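Local coordinates for Molybdate/tungstate binding protein (Sporomusa ovata, PDB 1FR3) that binds the oxyanions molybdate and tungstate in a hexameric assembly and probably serves in molybdate homeostasis of the cell, at residues N7-V13 against D52-V58. Residues are numbered along the deposited sequence.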
loop_
_atom_site.group_PDB
_atom_site.type_symbol
_atom_site.label_atom_id
_atom_site.label_comp_id
_atom_site.label_asym_id
_atom_site.label_seq_id
_atom_site.Cartn_x
_atom_site.Cartn_y
_atom_site.Cartn_z
ATOM N N ASN A 7 9.598 -6.668 6.895
ATOM C CA ASN A 7 9.939 -5.891 8.091
ATOM C C ASN A 7 9.146 -6.312 9.305
ATOM O O ASN A 7 7.928 -6.115 9.316
ATOM C CB ASN A 7 9.728 -4.400 7.769
ATOM C CG ASN A 7 10.617 -4.030 6.589
ATOM O OD1 ASN A 7 11.830 -3.910 6.773
ATOM N ND2 ASN A 7 10.035 -3.886 5.411
ATOM N N LYS A 8 9.818 -6.835 10.319
ATOM C CA LYS A 8 9.204 -7.231 11.567
ATOM C C LYS A 8 9.835 -6.420 12.708
ATOM O O LYS A 8 11.065 -6.447 12.851
ATOM C CB LYS A 8 9.393 -8.717 11.886
ATOM C CG LYS A 8 8.547 -9.693 11.103
ATOM C CD LYS A 8 9.139 -10.078 9.756
ATOM C CE LYS A 8 8.495 -11.367 9.257
ATOM N NZ LYS A 8 9.020 -11.760 7.918
ATOM N N LEU A 9 9.009 -5.721 13.474
ATOM C CA LEU A 9 9.515 -4.955 14.612
ATOM C C LEU A 9 8.817 -5.437 15.886
ATOM O O LEU A 9 7.592 -5.297 15.986
ATOM C CB LEU A 9 9.308 -3.457 14.426
ATOM C CG LEU A 9 9.871 -2.832 13.145
ATOM C CD1 LEU A 9 9.325 -1.421 12.979
ATOM C CD2 LEU A 9 11.393 -2.795 13.184
ATOM N N GLU A 10 9.565 -6.002 16.821
ATOM C CA GLU A 10 8.976 -6.479 18.072
ATOM C C GLU A 10 8.714 -5.291 18.992
ATOM O O GLU A 10 9.652 -4.703 19.532
ATOM C CB GLU A 10 9.877 -7.521 18.737
ATOM C CG GLU A 10 10.066 -8.753 17.852
ATOM C CD GLU A 10 10.907 -9.826 18.506
ATOM O OE1 GLU A 10 11.417 -9.612 19.628
ATOM O OE2 GLU A 10 11.073 -10.906 17.906
ATOM N N ALA A 11 7.447 -4.929 19.136
ATOM C CA ALA A 11 7.065 -3.739 19.882
ATOM C C ALA A 11 6.068 -3.988 21.001
ATOM O O ALA A 11 5.651 -5.120 21.249
ATOM C CB ALA A 11 6.450 -2.764 18.872
ATOM N N THR A 12 5.725 -2.908 21.700
ATOM C CA THR A 12 4.770 -3.003 22.802
ATOM C C THR A 12 3.644 -1.998 22.584
ATOM O O THR A 12 3.900 -0.850 22.214
ATOM C CB THR A 12 5.442 -2.758 24.167
ATOM O OG1 THR A 12 6.453 -3.750 24.397
ATOM C CG2 THR A 12 4.447 -2.838 25.313
ATOM N N VAL A 13 2.399 -2.445 22.754
ATOM C CA VAL A 13 1.266 -1.523 22.604
ATOM C C VAL A 13 1.224 -0.533 23.770
ATOM O O VAL A 13 1.247 -0.955 24.929
ATOM C CB VAL A 13 -0.080 -2.264 22.536
ATOM C CG1 VAL A 13 -1.251 -1.306 22.378
ATOM C CG2 VAL A 13 -0.078 -3.275 21.393
ATOM N N ASP A 52 0.475 -5.119 25.520
ATOM C CA ASP A 52 0.716 -6.325 24.730
ATOM C C ASP A 52 2.022 -6.256 23.939
ATOM O O ASP A 52 2.362 -5.225 23.361
ATOM C CB ASP A 52 -0.408 -6.585 23.727
ATOM C CG ASP A 52 -1.613 -7.331 24.247
ATOM O OD1 ASP A 52 -1.522 -7.939 25.333
ATOM O OD2 ASP A 52 -2.656 -7.313 23.562
ATOM N N LYS A 53 2.751 -7.368 23.921
ATOM C CA LYS A 53 3.942 -7.490 23.091
ATOM C C LYS A 53 3.427 -7.969 21.726
ATOM O O LYS A 53 2.710 -8.970 21.671
ATOM C CB LYS A 53 4.960 -8.489 23.626
ATOM C CG LYS A 53 5.500 -8.140 25.001
ATOM C CD LYS A 53 6.218 -6.805 25.036
ATOM C CE LYS A 53 6.763 -6.515 26.428
ATOM N NZ LYS A 53 7.035 -5.062 26.612
ATOM N N VAL A 54 3.766 -7.234 20.687
ATOM C CA VAL A 54 3.286 -7.545 19.348
ATOM C C VAL A 54 4.402 -7.363 18.327
ATOM O O VAL A 54 5.486 -6.875 18.640
ATOM C CB VAL A 54 2.131 -6.599 18.953
ATOM C CG1 VAL A 54 0.937 -6.756 19.889
ATOM C CG2 VAL A 54 2.569 -5.135 18.964
ATOM N N THR A 55 4.117 -7.770 17.093
ATOM C CA THR A 55 5.070 -7.559 16.009
ATOM C C THR A 55 4.448 -6.603 14.997
ATOM O O THR A 55 3.373 -6.877 14.454
ATOM C CB THR A 55 5.507 -8.866 15.327
ATOM O OG1 THR A 55 6.194 -9.678 16.290
ATOM C CG2 THR A 55 6.432 -8.583 14.152
ATOM N N ALA A 56 5.102 -5.469 14.757
ATOM C CA ALA A 56 4.649 -4.548 13.712
ATOM C C ALA A 56 5.198 -5.142 12.406
ATOM O O ALA A 56 6.366 -5.561 12.393
ATOM C CB ALA A 56 5.127 -3.137 13.943
ATOM N N LEU A 57 4.380 -5.231 11.372
ATOM C CA LEU A 57 4.775 -5.846 10.114
ATOM C C LEU A 57 4.598 -4.912 8.926
ATOM O O LEU A 57 3.511 -4.364 8.725
ATOM C CB LEU A 57 3.919 -7.102 9.889
ATOM C CG LEU A 57 4.152 -7.858 8.577
ATOM C CD1 LEU A 57 5.477 -8.597 8.617
ATOM C CD2 LEU A 57 2.992 -8.805 8.295
ATOM N N VAL A 58 5.626 -4.774 8.088
ATOM C CA VAL A 58 5.520 -3.914 6.915
ATOM C C VAL A 58 6.078 -4.595 5.664
ATOM O O VAL A 58 7.203 -5.100 5.702
ATOM C CB VAL A 58 6.265 -2.583 7.125
ATOM C CG1 VAL A 58 6.074 -1.673 5.924
ATOM C CG2 VAL A 58 5.780 -1.876 8.388
#
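The side chain of Leu9 sits beside that of Ala56 on the face they share with Asn7, Ala11, Val54 and Val58, CB of Leu9 4.2 Å from CB of Ala56, and Leu34 of strand 32-39 touches both. Toward the end of the pair, Val13 CG2 lies 3.9 Å from Val54 CG1, while Met27 covers Ala11 and Val54. The strand axes approach to 4.4 Å and run at 153°, 27° short of exactly antiparallel, the usual twist of neighbouring strands. Their register rests on reciprocal backbone bonds: Leu9 N to Ala56 O is 2.9 Å and Ala56 N to Leu9 O 2.8 Å, with matching couples at Asn7-Val58 and Ala11-Val54. Beyond them, Val13 N donates to Asp52 O at 2.8 Å. Asn7 adds a side-chain bond, ND2 to Val58 O at 3.1 Å, and its OD1 accepts from Val35 N of a second subunit; this side chain is about 5 Å from a bound tungstate. On the other face, Lys53 NZ donates to Thr12 OG1 at 2.6 Å, and Lys8 CB packs on Thr55 CG2 at 3.7 Å, its ammonium turning back to Gly5 O and Ile3 O. Thr55 and Leu57 continue the sheet by an antiparallel ladder with that second subunit. Pairing strand 7-18 with strand 53-58, across 38 intervening residues, is consistent with the OB-like barrel of a TOBE (Mop) domain, here extended between subunits.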